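Local coordinates for vascular protein tyrosine phosphatase 1 (Rattus norvegicus, PDB 3I36) that probably removes phosphate from phosphotyrosine residues of proteins, acting through the cytoplasmic catalytic domain of a receptor-type tyrosine phosphatase, at residues M131-N136 / E196-R201; N136-V141 / P236-L241. All blocks are in the same frame, centred on the assembly; numbering follows the deposited sequence.

Contact 1: M131-N136 / E196-R201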
loop_
_atom_site.group_PDB
_atom_site.type_symbol
_atom_site.label_atom_id
_atom_site.label_comp_id
_atom_site.label_asym_id
_atom_site.label_seq_id
_atom_site.Cartn_x
_atom_site.Cartn_y
_atom_site.Cartn_z
ATOM N N MET A 131 -8.275 -12.044 4.676
ATOM C CA MET A 131 -7.875 -11.509 3.383
ATOM C C MET A 131 -6.463 -11.976 3.078
ATOM O O MET A 131 -6.157 -12.418 1.973
ATOM C CB MET A 131 -7.880 -9.999 3.411
ATOM C CG MET A 131 -7.341 -9.415 2.124
ATOM S SD MET A 131 -7.652 -7.656 1.992
ATOM C CE MET A 131 -6.539 -6.985 3.214
ATOM N N VAL A 132 -5.593 -11.848 4.070
ATOM C CA VAL A 132 -4.223 -12.292 3.916
ATOM C C VAL A 132 -4.229 -13.729 3.448
ATOM O O VAL A 132 -3.525 -14.084 2.510
ATOM C CB VAL A 132 -3.441 -12.197 5.237
ATOM C CG1 VAL A 132 -2.179 -13.084 5.179
ATOM C CG2 VAL A 132 -3.061 -10.752 5.504
ATOM N N TRP A 133 -5.035 -14.559 4.099
ATOM C CA TRP A 133 -5.055 -15.974 3.757
ATOM C C TRP A 133 -5.681 -16.215 2.393
ATOM O O TRP A 133 -5.083 -16.826 1.503
ATOM C CB TRP A 133 -5.820 -16.803 4.780
ATOM C CG TRP A 133 -5.783 -18.210 4.338
ATOM C CD1 TRP A 133 -6.770 -18.910 3.704
ATOM C CD2 TRP A 133 -4.640 -19.068 4.378
ATOM N NE1 TRP A 133 -6.321 -20.178 3.392
ATOM C CE2 TRP A 133 -5.013 -20.292 3.791
ATOM C CE3 TRP A 133 -3.340 -18.920 4.876
ATOM C CZ2 TRP A 133 -4.135 -21.370 3.696
ATOM C CZ3 TRP A 133 -2.462 -19.994 4.777
ATOM C CH2 TRP A 133 -2.866 -21.203 4.190
ATOM N N GLU A 134 -6.901 -15.729 2.224
ATOM C CA GLU A 134 -7.657 -16.049 1.026
ATOM C C GLU A 134 -7.051 -15.453 -0.221
ATOM O O GLU A 134 -7.236 -15.973 -1.311
ATOM C CB GLU A 134 -9.097 -15.579 1.170
ATOM C CG GLU A 134 -9.828 -16.345 2.255
ATOM C CD GLU A 134 -11.245 -15.872 2.430
ATOM O OE1 GLU A 134 -11.680 -14.974 1.674
ATOM O OE2 GLU A 134 -11.912 -16.410 3.329
ATOM N N LYS A 135 -6.351 -14.342 -0.063
ATOM C CA LYS A 135 -5.837 -13.662 -1.238
ATOM C C LYS A 135 -4.362 -13.952 -1.471
ATOM O O LYS A 135 -3.733 -13.314 -2.301
ATOM C CB LYS A 135 -6.104 -12.165 -1.168
ATOM C CG LYS A 135 -7.572 -11.835 -0.994
ATOM C CD LYS A 135 -8.450 -12.587 -2.012
ATOM C CE LYS A 135 -9.920 -12.174 -1.866
ATOM N NZ LYS A 135 -10.857 -13.047 -2.630
ATOM N N ASN A 136 -3.826 -14.929 -0.749
ATOM C CA ASN A 136 -2.519 -15.463 -1.088
ATOM C C ASN A 136 -1.419 -14.453 -0.803
ATOM O O ASN A 136 -0.435 -14.375 -1.531
ATOM C CB ASN A 136 -2.495 -15.852 -2.570
ATOM C CG ASN A 136 -1.376 -16.805 -2.899
ATOM O OD1 ASN A 136 -1.060 -17.678 -2.103
ATOM N ND2 ASN A 136 -0.765 -16.639 -4.076
ATOM N N GLU A 196 -3.373 -25.969 5.771
ATOM C CA GLU A 196 -2.463 -25.322 4.853
ATOM C C GLU A 196 -1.730 -24.218 5.593
ATOM O O GLU A 196 -2.275 -23.599 6.505
ATOM C CB GLU A 196 -3.235 -24.716 3.692
ATOM C CG GLU A 196 -4.004 -25.734 2.896
ATOM C CD GLU A 196 -5.030 -25.080 1.989
ATOM O OE1 GLU A 196 -5.602 -24.047 2.391
ATOM O OE2 GLU A 196 -5.265 -25.608 0.887
ATOM N N SER A 197 -0.498 -23.959 5.180
ATOM C CA SER A 197 0.255 -22.861 5.753
ATOM C C SER A 197 1.261 -22.332 4.757
ATOM O O SER A 197 1.596 -22.983 3.769
ATOM C CB SER A 197 0.980 -23.334 7.007
ATOM O OG SER A 197 1.811 -24.429 6.702
ATOM N N HIS A 198 1.736 -21.128 5.015
ATOM C CA HIS A 198 2.852 -20.605 4.260
ATOM C C HIS A 198 3.416 -19.420 5.011
ATOM O O HIS A 198 2.820 -18.958 5.989
ATOM C CB HIS A 198 2.432 -20.220 2.838
ATOM C CG HIS A 198 1.470 -19.076 2.777
ATOM N ND1 HIS A 198 1.858 -17.771 3.005
ATOM C CD2 HIS A 198 0.150 -19.036 2.492
ATOM C CE1 HIS A 198 0.812 -16.977 2.866
ATOM N NE2 HIS A 198 -0.237 -17.720 2.554
ATOM N N PRO A 199 4.586 -18.954 4.580
ATOM C CA PRO A 199 5.244 -17.847 5.257
ATOM C C PRO A 199 4.572 -16.547 4.898
ATOM O O PRO A 199 3.877 -16.414 3.887
ATOM C CB PRO A 199 6.663 -17.855 4.658
ATOM C CG PRO A 199 6.799 -19.162 3.960
ATOM C CD PRO A 199 5.419 -19.493 3.492
ATOM N N LEU A 200 4.795 -15.569 5.749
ATOM C CA LEU A 200 4.432 -14.221 5.419
ATOM C C LEU A 200 5.512 -13.385 6.032
ATOM O O LEU A 200 5.949 -13.647 7.150
ATOM C CB LEU A 200 3.055 -13.859 5.989
ATOM C CG LEU A 200 2.659 -12.411 5.678
ATOM C CD1 LEU A 200 1.170 -12.285 5.363
ATOM C CD2 LEU A 200 3.056 -11.485 6.821
ATOM N N ARG A 201 5.988 -12.415 5.269
ATOM C CA ARG A 201 6.929 -11.467 5.801
ATOM C C ARG A 201 6.249 -10.120 5.821
ATOM O O ARG A 201 5.596 -9.719 4.856
ATOM C CB ARG A 201 8.188 -11.397 4.921
ATOM C CG ARG A 201 9.127 -10.267 5.334
ATOM C CD ARG A 201 10.523 -10.524 4.834
ATOM N NE ARG A 201 11.028 -11.799 5.319
ATOM C CZ ARG A 201 12.139 -12.367 4.872
ATOM N NH1 ARG A 201 12.856 -11.761 3.931
ATOM N NH2 ARG A 201 12.530 -13.539 5.360
HETATM O O HOH W 1 -2.293 -16.460 1.972
HETATM O O HOH W 2 -7.636 -22.526 2.444
#

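Contact 2: N136-V141 / P236-L241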
loop_
_atom_site.group_PDB
_atom_site.type_symbol
_atom_site.label_atom_id
_atom_site.label_comp_id
_atom_site.label_asym_id
_atom_site.label_seq_id
_atom_site.Cartn_x
_atom_site.Cartn_y
_atom_site.Cartn_z
ATOM N N ASN A 136 -3.826 -14.929 -0.749
ATOM C CA ASN A 136 -2.519 -15.463 -1.088
ATOM C C ASN A 136 -1.419 -14.453 -0.803
ATOM O O ASN A 136 -0.435 -14.375 -1.531
ATOM C CB ASN A 136 -2.495 -15.852 -2.570
ATOM C CG ASN A 136 -1.376 -16.805 -2.899
ATOM O OD1 ASN A 136 -1.060 -17.678 -2.103
ATOM N ND2 ASN A 136 -0.765 -16.639 -4.076
ATOM N N VAL A 137 -1.590 -13.678 0.260
ATOM C CA VAL A 137 -0.614 -12.663 0.620
ATOM C C VAL A 137 0.566 -13.292 1.339
ATOM O O VAL A 137 0.385 -13.976 2.332
ATOM C CB VAL A 137 -1.269 -11.590 1.510
ATOM C CG1 VAL A 137 -0.236 -10.609 2.022
ATOM C CG2 VAL A 137 -2.321 -10.853 0.693
ATOM N N TYR A 138 1.769 -13.063 0.821
ATOM C CA TYR A 138 2.994 -13.551 1.447
ATOM C C TYR A 138 3.783 -12.374 2.010
ATOM O O TYR A 138 4.685 -12.541 2.816
ATOM C CB TYR A 138 3.868 -14.250 0.424
ATOM C CG TYR A 138 3.505 -15.692 0.182
ATOM C CD1 TYR A 138 2.301 -16.033 -0.401
ATOM C CD2 TYR A 138 4.377 -16.702 0.524
ATOM C CE1 TYR A 138 1.974 -17.372 -0.635
ATOM C CE2 TYR A 138 4.067 -18.027 0.302
ATOM C CZ TYR A 138 2.872 -18.357 -0.280
ATOM O OH TYR A 138 2.578 -19.683 -0.501
ATOM N N ALA A 139 3.449 -11.173 1.549
ATOM C CA ALA A 139 4.169 -9.985 1.985
ATOM C C ALA A 139 3.200 -8.900 2.413
ATOM O O ALA A 139 2.253 -8.578 1.703
ATOM C CB ALA A 139 5.084 -9.461 0.875
ATOM N N ILE A 140 3.461 -8.327 3.575
ATOM C CA ILE A 140 2.689 -7.182 4.014
ATOM C C ILE A 140 3.666 -6.049 4.123
ATOM O O ILE A 140 4.745 -6.207 4.680
ATOM C CB ILE A 140 2.058 -7.410 5.394
ATOM C CG1 ILE A 140 0.893 -8.403 5.280
ATOM C CG2 ILE A 140 1.582 -6.082 5.988
ATOM C CD1 ILE A 140 0.296 -8.783 6.643
ATOM N N VAL A 141 3.281 -4.900 3.588
ATOM C CA VAL A 141 4.077 -3.709 3.756
ATOM C C VAL A 141 3.267 -2.782 4.616
ATOM O O VAL A 141 2.169 -2.374 4.242
ATOM C CB VAL A 141 4.367 -3.041 2.416
ATOM C CG1 VAL A 141 5.119 -1.724 2.632
ATOM C CG2 VAL A 141 5.183 -3.978 1.548
ATOM N N PRO A 236 3.369 -16.970 -7.805
ATOM C CA PRO A 236 2.623 -16.042 -8.660
ATOM C C PRO A 236 1.287 -15.669 -8.048
ATOM O O PRO A 236 0.773 -16.369 -7.174
ATOM C CB PRO A 236 2.372 -16.854 -9.943
ATOM C CG PRO A 236 3.330 -18.020 -9.875
ATOM C CD PRO A 236 3.501 -18.304 -8.414
ATOM N N GLU A 237 0.718 -14.580 -8.541
ATOM C CA GLU A 237 -0.575 -14.116 -8.090
ATOM C C GLU A 237 -0.585 -14.027 -6.585
ATOM O O GLU A 237 -1.502 -14.511 -5.924
ATOM C CB GLU A 237 -1.676 -15.063 -8.571
ATOM C CG GLU A 237 -1.617 -15.373 -10.056
ATOM C CD GLU A 237 -2.777 -16.242 -10.503
ATOM O OE1 GLU A 237 -3.915 -15.990 -10.045
ATOM O OE2 GLU A 237 -2.556 -17.169 -11.311
ATOM N N SER A 238 0.461 -13.438 -6.031
ATOM C CA SER A 238 0.481 -13.162 -4.604
ATOM C C SER A 238 0.583 -11.656 -4.437
ATOM O O SER A 238 1.651 -11.081 -4.604
ATOM C CB SER A 238 1.667 -13.854 -3.925
ATOM O OG SER A 238 1.797 -13.403 -2.584
ATOM N N PRO A 239 -0.547 -11.009 -4.124
ATOM C CA PRO A 239 -0.608 -9.552 -4.013
ATOM C C PRO A 239 0.210 -9.124 -2.820
ATOM O O PRO A 239 0.207 -9.815 -1.787
ATOM C CB PRO A 239 -2.095 -9.276 -3.719
ATOM C CG PRO A 239 -2.807 -10.530 -3.978
ATOM C CD PRO A 239 -1.828 -11.649 -3.803
ATOM N N ILE A 240 0.909 -8.009 -2.952
ATOM C CA ILE A 240 1.575 -7.440 -1.794
ATOM C C ILE A 240 0.517 -6.632 -1.072
ATOM O O ILE A 240 -0.126 -5.760 -1.661
ATOM C CB ILE A 240 2.737 -6.511 -2.187
ATOM C CG1 ILE A 240 3.760 -7.288 -3.033
ATOM C CG2 ILE A 240 3.399 -5.908 -0.937
ATOM C CD1 ILE A 240 4.698 -6.379 -3.763
ATOM N N LEU A 241 0.328 -6.928 0.203
ATOM C CA LEU A 241 -0.674 -6.208 0.969
ATOM C C LEU A 241 0.049 -5.006 1.545
ATOM O O LEU A 241 1.032 -5.145 2.268
ATOM C CB LEU A 241 -1.236 -7.093 2.070
ATOM C CG LEU A 241 -2.383 -6.544 2.918
ATOM C CD1 LEU A 241 -2.864 -7.659 3.816
ATOM C CD2 LEU A 241 -1.957 -5.359 3.774
HETATM O O HOH W 3 2.295 -11.204 -1.204
#

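Contact 1: M131-N136 / E196-R201
This is a helix-on-sheet contact bridged by water. The last turn of helix 125-134 lies over residues 196-200 of a strand in the mixed sheet of the tyrosine phosphatase domain. No direct hydrogen bond joins the two segments. W133 contributes the largest share. Its CG is anti to the backbone N (chi1 180°), which carries the indole out to the strand. E196 meets the indole edge in the ring plane, with OE1 3.3 Å from W133 CZ2. Water 2 sits at the same edge; it accepts from W133 NE1 and donates to E196 OE1 at 2.5 Å. S194 also bonds that carboxylate oxygen. H198 lies nearly parallel to the six-membered ring of W133, with the planes at 15°. The rings are slid apart, with centroids 5.2 Å from each other, so they barely overlap. H198 NE2 reaches water 1 at 2.5 Å, and this water donates to V132 O. At the other side of the imidazole, H198 ND1 donates to P199 O at 2.6 Å, which fixes the ring's rotation. Deeper in, V132 and L200 meet tip to tip, with V132 CG1 a tight 3.4 Å from L200 CD1. An alanine in place of W133 would probably cost the strand its main cover from the helix, along with the NE1 link through water 2 to E196. H198 ND1 must carry a proton to donate to P199 O. With both ring nitrogens engaged, the imidazole is held between its own strand and the helix end.

Contact 2: N136-V141 / P236-L241
N136 holds CG anti to its backbone N (chi1 -161°), and S238 holds OG anti to its own (chi1 171°). These torsions bring two polar groups across the gap in opposite directions. N136 ND2 donates to E237 O at 2.9 Å, almost straight at 176°. The acceptor lies in the amide plane, while the donor stands above the carbonyl plane of E237. S238 OG returns a bond to N136 O at 2.7 Å, in the carbonyl plane. Water 3 donates to S238 OG and to P239 O and accepts from Y138 N. It links the two segments just ahead of the paired strands. N136, with positive phi, is the C-prime residue of the Schellman motif that ends helix 125-134. The chain then enters strand 139-142, which runs parallel to strand 240-243 in the central sheet. L241 N donates to A139 O at 2.9 Å, and L241 O accepts from V141 N at 2.6 Å. On one face, I140 and L241 lie side by side, and F128 of helix 125-134 covers both. V137 CG1 packs 3.7 Å from L241 CB. V141 CG2 meets I240 CG2 at 3.6 Å. Strand 240-243 leads directly to C244, the probable phosphocysteine nucleophile.

Overall arrangement
The two contacts share N136, just past the end of helix 125-134, where the chain turns toward strand 139-142. Contact 1 is partly buried and lies away from the annotated sites. It sets the helix end against strand 196-205 with rings, a carboxylate and bridging waters. Contact 2 is buried and nearer the centre of the chain. It joins two parallel strands by backbone bonds and aliphatic packing, with polar side chains and a water in the loops that precede the strands. Both reach the same sheet, in which strand 139-142 lies between strands 240-243 and 196-205. R201 probably bonds Y138 and I140 through the backbone. The H198 and Y138 rings also stack.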